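Local atomic coordinates of phosphoserine aminotransferase (Bacillus alcalophilus, PDB entry 1W23), a protein that catalyses the reversible, pyridoxal-phosphate-dependent transamination of 3-phosphohydroxypyruvate with glutamate to give phosphoserine and 2-oxoglutarate, the second step of serine biosynthesis from 3-phosphoglycerate. Residues V97-W102 against S149-Y154. Numbering follows the deposited sequence.
With PLP (pyridoxal-5'-phosphate), chain J.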
loop_
_atom_site.group_PDB
_atom_site.type_symbol
_atom_site.label_atom_id
_atom_site.label_comp_id
_atom_site.label_asym_id
_atom_site.label_seq_id
_atom_site.Cartn_x
_atom_site.Cartn_y
_atom_site.Cartn_z
ATOM N N VAL A 97 -19.495 -0.599 -19.150
ATOM C CA VAL A 97 -19.298 -1.425 -20.320
ATOM C C VAL A 97 -18.578 -2.683 -19.852
ATOM O O VAL A 97 -17.457 -2.609 -19.310
ATOM C CB VAL A 97 -18.519 -0.736 -21.439
ATOM C CG1 VAL A 97 -18.361 -1.645 -22.670
ATOM C CG2 VAL A 97 -19.155 0.581 -21.853
ATOM N N LEU A 98 -19.197 -3.849 -20.032
ATOM C CA LEU A 98 -18.622 -5.093 -19.576
ATOM C C LEU A 98 -17.802 -5.779 -20.680
ATOM O O LEU A 98 -18.374 -6.201 -21.695
ATOM C CB LEU A 98 -19.682 -6.065 -19.095
ATOM C CG LEU A 98 -20.539 -5.567 -17.890
ATOM C CD1 LEU A 98 -21.541 -6.646 -17.474
ATOM C CD2 LEU A 98 -19.655 -5.165 -16.713
ATOM N N THR A 99 -16.473 -5.861 -20.483
ATOM C CA THR A 99 -15.596 -6.511 -21.428
ATOM C C THR A 99 -14.734 -7.581 -20.785
ATOM O O THR A 99 -13.860 -8.161 -21.440
ATOM C CB THR A 99 -14.738 -5.520 -22.222
ATOM O OG1 THR A 99 -14.153 -4.528 -21.323
ATOM C CG2 THR A 99 -15.567 -4.739 -23.238
ATOM N N GLY A 100 -14.952 -7.910 -19.512
ATOM C CA GLY A 100 -14.297 -9.022 -18.857
ATOM C C GLY A 100 -14.670 -9.094 -17.406
ATOM O O GLY A 100 -15.603 -8.431 -16.933
ATOM N N SER A 101 -13.953 -9.921 -16.669
ATOM C CA SER A 101 -14.194 -10.145 -15.261
ATOM C C SER A 101 -13.893 -8.902 -14.435
ATOM O O SER A 101 -14.625 -8.572 -13.486
ATOM C CB SER A 101 -13.293 -11.371 -14.777
ATOM O OG SER A 101 -13.283 -11.402 -13.356
ATOM N N TRP A 102 -12.801 -8.183 -14.753
ATOM C CA TRP A 102 -12.512 -6.957 -14.023
ATOM C C TRP A 102 -13.607 -5.932 -14.217
ATOM O O TRP A 102 -13.911 -5.172 -13.265
ATOM C CB TRP A 102 -11.111 -6.399 -14.399
ATOM C CG TRP A 102 -10.027 -7.340 -13.875
ATOM C CD1 TRP A 102 -9.132 -8.059 -14.600
ATOM C CD2 TRP A 102 -9.790 -7.664 -12.500
ATOM N NE1 TRP A 102 -8.341 -8.787 -13.771
ATOM C CE2 TRP A 102 -8.711 -8.572 -12.473
ATOM C CE3 TRP A 102 -10.348 -7.265 -11.273
ATOM C CZ2 TRP A 102 -8.220 -9.084 -11.280
ATOM C CZ3 TRP A 102 -9.861 -7.774 -10.092
ATOM C CH2 TRP A 102 -8.798 -8.677 -10.123
ATOM N N SER A 149 -9.954 -0.756 -20.049
ATOM C CA SER A 149 -9.254 -0.634 -21.351
ATOM C C SER A 149 -8.624 -1.914 -21.839
ATOM O O SER A 149 -8.655 -2.212 -23.030
ATOM C CB SER A 149 -8.190 0.479 -21.235
ATOM O OG SER A 149 -7.322 0.213 -20.161
ATOM N N ASN A 150 -8.073 -2.703 -20.915
ATOM C CA ASN A 150 -7.419 -3.963 -21.212
ATOM C C ASN A 150 -7.988 -4.990 -20.219
ATOM O O ASN A 150 -7.898 -4.825 -18.991
ATOM C CB ASN A 150 -5.884 -3.820 -21.136
ATOM C CG ASN A 150 -5.192 -5.090 -21.643
ATOM O OD1 ASN A 150 -5.068 -5.240 -22.883
ATOM N ND2 ASN A 150 -4.810 -5.958 -20.720
ATOM N N ASN A 151 -8.611 -6.002 -20.784
ATOM C CA ASN A 151 -9.317 -7.019 -20.012
ATOM C C ASN A 151 -8.350 -8.164 -19.752
ATOM O O ASN A 151 -8.171 -9.093 -20.554
ATOM C CB ASN A 151 -10.555 -7.484 -20.771
ATOM C CG ASN A 151 -11.407 -6.256 -21.075
ATOM O OD1 ASN A 151 -12.073 -5.742 -20.176
ATOM N ND2 ASN A 151 -11.383 -5.799 -22.307
ATOM N N THR A 152 -7.654 -8.043 -18.609
ATOM C CA THR A 152 -6.434 -8.813 -18.323
ATOM C C THR A 152 -6.656 -10.314 -18.404
ATOM O O THR A 152 -5.732 -11.063 -18.771
ATOM C CB THR A 152 -5.949 -8.433 -16.885
ATOM O OG1 THR A 152 -6.216 -7.031 -16.702
ATOM C CG2 THR A 152 -4.465 -8.720 -16.692
ATOM N N ILE A 153 -7.835 -10.778 -17.957
ATOM C CA ILE A 153 -8.125 -12.216 -17.923
ATOM C C ILE A 153 -8.450 -12.801 -19.265
ATOM O O ILE A 153 -8.133 -13.969 -19.572
ATOM C CB ILE A 153 -9.228 -12.499 -16.870
ATOM C CG1 ILE A 153 -8.628 -12.301 -15.466
ATOM C CG2 ILE A 153 -9.856 -13.873 -17.050
ATOM C CD1 ILE A 153 -9.609 -12.152 -14.326
ATOM N N TYR A 154 -9.118 -12.005 -20.105
ATOM C CA TYR A 154 -9.629 -12.445 -21.421
ATOM C C TYR A 154 -8.714 -12.090 -22.572
ATOM O O TYR A 154 -8.874 -12.650 -23.672
ATOM C CB TYR A 154 -11.055 -11.885 -21.636
ATOM C CG TYR A 154 -12.021 -12.660 -20.743
ATOM C CD1 TYR A 154 -12.389 -12.191 -19.512
ATOM C CD2 TYR A 154 -12.493 -13.878 -21.142
ATOM C CE1 TYR A 154 -13.246 -12.933 -18.690
ATOM C CE2 TYR A 154 -13.357 -14.615 -20.334
ATOM C CZ TYR A 154 -13.729 -14.118 -19.113
ATOM O OH TYR A 154 -14.581 -14.859 -18.286
HETATM N N1 PLP J . -8.368 -4.247 -12.861
HETATM C C2 PLP J . -7.572 -4.884 -13.799
HETATM C C2A PLP J . -7.844 -4.574 -15.224
HETATM C C3 PLP J . -6.575 -5.750 -13.380
HETATM O O3 PLP J . -5.804 -6.334 -14.269
HETATM C C4 PLP J . -6.387 -6.001 -11.972
HETATM C C4A PLP J . -5.267 -6.879 -11.540
HETATM C C5 PLP J . -7.209 -5.322 -11.057
HETATM C C6 PLP J . -8.199 -4.478 -11.531
HETATM C C5A PLP J . -7.114 -5.533 -9.573
HETATM O O4P PLP J . -5.974 -4.751 -9.059
HETATM P P PLP J . -5.590 -4.862 -7.476
HETATM O O1P PLP J . -5.220 -6.291 -7.225
HETATM O O2P PLP J . -6.823 -4.439 -6.692
HETATM O O3P PLP J . -4.460 -3.850 -7.377
#
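Both segments reach the cofactor, one through Trp102 and the other through Thr152. The indole of Trp102 lies flat over one face of the pyridine ring of PLP, with PLP C4 3.5 Å above the indole plane and over its centre; Trp102 CG meets PLP C2 at the same 3.5 Å. Such a stack on the pyridine is a familiar feature of fold type I aminotransferases. Thr152 holds the phenolic side: its OG1 hydrogen-bonds PLP O3 at 2.6 Å and also Ser175 OG, so the hydroxyl is gripped twice.

Van der Waals contacts back the indole from the 149-154 side. Ile153 reaches out with its CD1 methyl, which comes to 3.6 Å from Trp102 NE1 and 3.8 Å from Ser101 CB, while Thr152 OG1 approaches Trp102 CD1 obliquely. An alanine in place of Trp102 would probably leave the cofactor less firmly oriented, since the stacked face and the surface meeting Ile153 would both be lost. Farther along, Tyr154 turns a ring edge to the backbone N of Ser101, and its CD1 packs against Gly100 CA at 3.8 Å.

A hydrogen bond runs between the segments from Thr99 OG1 to Asn151 OD1, 2.7 Å. The two side chains cross at about a right angle, and the hydroxyl sits 26° out of the carbonyl plane, with a C=O...donor angle of 107°. Asn151 ND2 is bonded to Thr156 OG1, which helps fix the amide's rotation.

In the fold, strand 93-98 ends here in the seven-stranded mixed sheet, beside strand 142-148, and Gly100 is the N-cap of helix 101-111. The short strand 150-151, paired antiparallel with 156-157, follows from that neighbouring strand, so the chain leaving two adjacent strands brings Trp102, in the helix's first turn, and Thr152, just past strand 150-151, to the same pocket.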